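Long-range contact in alginate lyase (Paenibacillus sp. FPU-7, PDB 6KFN), which probably cleaves the polysaccharide alginate by beta-elimination, using a right-handed parallel beta-helix as scaffold: residues 73-84 and 94-105. Residues are numbered along the deposited sequence; the frame is centred on the assembly and turned at random. Where two conformers were deposited one is given.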
# COMPACT_ATOMS: atom_id res chain seq x y z
N TYR A 73 10.10 -10.03 -6.23
CA TYR A 73 9.69 -9.02 -5.28
C TYR A 73 10.96 -8.40 -4.74
O TYR A 73 12.05 -9.00 -4.78
CB TYR A 73 8.88 -9.64 -4.16
CG TYR A 73 9.46 -10.95 -3.74
CD1 TYR A 73 10.53 -11.01 -2.90
CD2 TYR A 73 8.88 -12.14 -4.16
CE1 TYR A 73 11.06 -12.23 -2.48
CE2 TYR A 73 9.38 -13.37 -3.76
CZ TYR A 73 10.47 -13.42 -2.94
OH TYR A 73 10.99 -14.60 -2.52
N SER A 74 10.84 -7.19 -4.22
CA SER A 74 11.98 -6.65 -3.52
C SER A 74 12.14 -7.29 -2.15
O SER A 74 13.24 -7.65 -1.73
CB SER A 74 11.90 -5.15 -3.36
OG SER A 74 11.58 -4.47 -4.59
N LEU A 75 11.02 -7.49 -1.45
CA LEU A 75 11.00 -8.09 -0.13
C LEU A 75 9.69 -8.84 0.04
O LEU A 75 8.63 -8.30 -0.24
CB LEU A 75 11.15 -7.00 0.93
CG LEU A 75 11.23 -7.47 2.39
CD1 LEU A 75 12.51 -8.32 2.65
CD2 LEU A 75 11.17 -6.29 3.33
N TYR A 76 9.79 -10.08 0.54
CA TYR A 76 8.63 -10.94 0.79
C TYR A 76 8.62 -11.24 2.28
O TYR A 76 9.54 -11.90 2.78
CB TYR A 76 8.75 -12.23 -0.02
CG TYR A 76 7.61 -13.21 0.11
CD1 TYR A 76 6.31 -12.81 0.29
CD2 TYR A 76 7.84 -14.57 0.02
CE1 TYR A 76 5.26 -13.73 0.34
CE2 TYR A 76 6.81 -15.49 0.06
CZ TYR A 76 5.53 -15.08 0.23
OH TYR A 76 4.54 -16.01 0.27
N VAL A 77 7.60 -10.77 3.00
CA VAL A 77 7.51 -10.88 4.45
C VAL A 77 6.42 -11.90 4.77
O VAL A 77 5.27 -11.71 4.39
CB VAL A 77 7.19 -9.53 5.10
CG1 VAL A 77 7.24 -9.68 6.63
CG2 VAL A 77 8.14 -8.43 4.63
N THR A 78 6.80 -12.96 5.50
CA THR A 78 5.90 -14.03 5.89
C THR A 78 5.90 -14.27 7.39
O THR A 78 5.20 -15.18 7.84
CB THR A 78 6.17 -15.33 5.14
OG1 THR A 78 7.54 -15.68 5.30
CG2 THR A 78 5.85 -15.20 3.66
N GLY A 79 6.64 -13.49 8.15
CA GLY A 79 6.64 -13.56 9.60
C GLY A 79 6.08 -12.27 10.20
O GLY A 79 5.79 -11.30 9.53
N ASP A 80 5.97 -12.32 11.53
CA ASP A 80 5.36 -11.23 12.28
C ASP A 80 6.41 -10.34 12.94
O ASP A 80 7.54 -10.75 13.18
CB ASP A 80 4.46 -11.80 13.40
CG ASP A 80 3.30 -12.61 12.90
OD1 ASP A 80 2.92 -12.54 11.72
OD2 ASP A 80 2.72 -13.31 13.76
N TYR A 81 6.01 -9.10 13.26
CA TYR A 81 6.83 -8.22 14.09
C TYR A 81 8.20 -7.94 13.47
O TYR A 81 9.23 -8.01 14.13
CB TYR A 81 6.94 -8.74 15.53
CG TYR A 81 5.67 -8.55 16.32
CD1 TYR A 81 5.34 -7.27 16.81
CD2 TYR A 81 4.82 -9.59 16.62
CE1 TYR A 81 4.22 -7.03 17.54
CE2 TYR A 81 3.62 -9.33 17.38
CZ TYR A 81 3.39 -8.06 17.81
OH TYR A 81 2.24 -7.82 18.56
N TRP A 82 8.16 -7.52 12.20
CA TRP A 82 9.28 -6.89 11.54
C TRP A 82 9.09 -5.38 11.52
O TRP A 82 7.99 -4.90 11.23
CB TRP A 82 9.41 -7.37 10.07
CG TRP A 82 9.85 -8.79 9.97
CD1 TRP A 82 9.08 -9.90 10.24
CD2 TRP A 82 11.18 -9.26 9.66
NE1 TRP A 82 9.82 -11.03 10.09
CE2 TRP A 82 11.12 -10.68 9.76
CE3 TRP A 82 12.38 -8.64 9.28
CZ2 TRP A 82 12.22 -11.47 9.49
CZ3 TRP A 82 13.46 -9.45 9.02
CH2 TRP A 82 13.38 -10.83 9.14
N ASN A 83 10.17 -4.65 11.76
CA ASN A 83 10.28 -3.21 11.49
C ASN A 83 11.20 -3.04 10.29
O ASN A 83 12.35 -3.44 10.33
CB ASN A 83 10.86 -2.48 12.69
CG ASN A 83 9.92 -2.48 13.90
OD1 ASN A 83 8.71 -2.74 13.76
ND2 ASN A 83 10.45 -2.14 15.06
N ILE A 84 10.62 -2.50 9.22
CA ILE A 84 11.30 -2.31 7.94
C ILE A 84 11.39 -0.80 7.74
O ILE A 84 10.35 -0.15 7.57
CB ILE A 84 10.50 -3.00 6.82
CG1 ILE A 84 10.34 -4.49 7.11
CG2 ILE A 84 11.18 -2.76 5.48
CD1 ILE A 84 9.22 -5.15 6.36
N LYS A 94 6.78 -6.98 -7.73
CA LYS A 94 6.10 -6.40 -6.58
C LYS A 94 7.16 -5.76 -5.70
O LYS A 94 8.29 -6.24 -5.63
CB LYS A 94 5.42 -7.48 -5.73
CG LYS A 94 4.79 -8.68 -6.48
CD LYS A 94 3.61 -8.25 -7.23
CE LYS A 94 2.80 -9.47 -7.78
NZ LYS A 94 1.65 -9.04 -8.65
N GLY A 95 6.81 -4.70 -4.97
CA GLY A 95 7.75 -4.08 -4.07
C GLY A 95 7.88 -4.90 -2.78
O GLY A 95 8.86 -5.61 -2.58
N ILE A 96 6.86 -4.80 -1.93
CA ILE A 96 6.79 -5.58 -0.70
C ILE A 96 5.51 -6.39 -0.75
O ILE A 96 4.42 -5.84 -0.88
CB ILE A 96 6.84 -4.71 0.56
CG1 ILE A 96 8.02 -3.79 0.55
CG2 ILE A 96 6.84 -5.62 1.79
CD1 ILE A 96 8.10 -2.85 1.76
N MET A 97 5.65 -7.70 -0.63
CA MET A 97 4.52 -8.62 -0.50
C MET A 97 4.54 -9.16 0.91
O MET A 97 5.57 -9.66 1.37
CB MET A 97 4.65 -9.77 -1.50
CG MET A 97 3.54 -10.83 -1.42
SD MET A 97 1.90 -10.26 -1.90
CE MET A 97 2.15 -10.04 -3.62
N LEU A 98 3.39 -9.08 1.61
CA LEU A 98 3.20 -9.69 2.92
C LEU A 98 2.19 -10.81 2.79
O LEU A 98 1.10 -10.59 2.29
CB LEU A 98 2.69 -8.64 3.92
CG LEU A 98 3.67 -7.42 3.92
CD1 LEU A 98 3.28 -6.27 3.03
CD2 LEU A 98 3.69 -6.97 5.39
N ASP A 99 2.59 -12.02 3.19
CA ASP A 99 1.69 -13.17 3.27
C ASP A 99 1.64 -13.62 4.72
O ASP A 99 2.67 -13.94 5.32
CB ASP A 99 2.11 -14.34 2.40
CG ASP A 99 1.57 -14.33 1.00
OD1 ASP A 99 0.49 -13.75 0.77
OD2 ASP A 99 2.16 -15.05 0.14
N HIS A 100 0.42 -13.67 5.28
CA HIS A 100 0.21 -14.08 6.66
C HIS A 100 1.22 -13.46 7.61
O HIS A 100 1.74 -14.12 8.51
CB HIS A 100 0.05 -15.59 6.83
CG HIS A 100 1.18 -16.41 6.29
ND1 HIS A 100 2.40 -16.52 6.92
CD2 HIS A 100 1.24 -17.15 5.16
CE1 HIS A 100 3.17 -17.31 6.19
NE2 HIS A 100 2.50 -17.70 5.13
N ALA A 101 1.45 -12.17 7.43
CA ALA A 101 2.41 -11.39 8.22
C ALA A 101 1.63 -10.35 9.00
O ALA A 101 0.76 -9.69 8.46
CB ALA A 101 3.43 -10.73 7.30
N ASN A 102 1.99 -10.20 10.28
CA ASN A 102 1.19 -9.41 11.19
C ASN A 102 2.09 -8.51 12.04
O ASN A 102 3.21 -8.90 12.39
CB ASN A 102 0.36 -10.30 12.13
CG ASN A 102 -0.52 -11.25 11.36
OD1 ASN A 102 -1.61 -10.90 10.97
ND2 ASN A 102 0.01 -12.42 11.01
N HIS A 103 1.58 -7.34 12.40
CA HIS A 103 2.31 -6.41 13.25
C HIS A 103 3.66 -6.01 12.64
O HIS A 103 4.63 -5.76 13.35
CB HIS A 103 2.50 -6.93 14.68
CG HIS A 103 1.20 -7.16 15.37
ND1 HIS A 103 0.46 -6.14 15.89
CD2 HIS A 103 0.53 -8.30 15.63
CE1 HIS A 103 -0.63 -6.63 16.45
NE2 HIS A 103 -0.62 -7.94 16.31
N VAL A 104 3.68 -5.88 11.30
CA VAL A 104 4.83 -5.36 10.58
C VAL A 104 4.68 -3.85 10.49
O VAL A 104 3.61 -3.34 10.19
CB VAL A 104 4.90 -5.99 9.18
CG1 VAL A 104 5.99 -5.38 8.33
CG2 VAL A 104 5.07 -7.51 9.27
N GLN A 105 5.77 -3.13 10.78
CA GLN A 105 5.82 -1.68 10.67
C GLN A 105 6.79 -1.28 9.57
O GLN A 105 8.00 -1.52 9.70
CB GLN A 105 6.25 -1.06 11.99
CG GLN A 105 5.35 -1.37 13.14
CD GLN A 105 5.71 -0.57 14.36
OE1 GLN A 105 5.06 0.39 14.68
NE2 GLN A 105 6.80 -0.88 14.98
O HOH W 1 3.66 -14.97 10.40
O HOH W 2 6.88 -4.68 14.57
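Val77 and Val104 meet inside a right-handed parallel beta-helix, where residues 73-84 and 94-105 are equivalent parts of successive coils, and the contact shows how aliphatic side chains pack between coils on the inside while many polar groups pair on the outside. On the tightly packed inner side, CG1 of Val77 lies 4.0 Å from CG2 of Val104, the two valines running antiparallel alongside one another, while Ala101 CB fits against the same Val77 methyl. In one of the two conformers of Ile84, CD1 reaches the other Val104 methyl, CG1, at 3.8 Å. Backbone bonds fix the spacing, among them the hydrogen bond from Val77 N to Met97 O (2.8 Å); the register slips by one residue across the intervening turn.

The outer side is looser, partly exposed and joined by polar side chains and water. There Tyr81 and His103 extend together with nearly parallel planes, slid so that His103 CB sits over the tyrosine face, 3.4 Å from the ring centroid, and Tyr81 OH lies above the imidazole centre. Replacing Tyr81 by an alanine would probably uncover this side of His103 and let its imidazole turn. Asp80 OD1 accepts Asn102 ND2 at 3.0 Å, and a water bridges Asn83 OD1 to His103 O. A closer polar contact on this outer face involves the buried Asp99, whose OD1 forms a salt bridge with Arg122: beside Met97, Tyr76 has CG anti to its backbone nitrogen (chi1 -178°), directing OH to the anti lone pair of Asp99 OD2, 2.6 Å away.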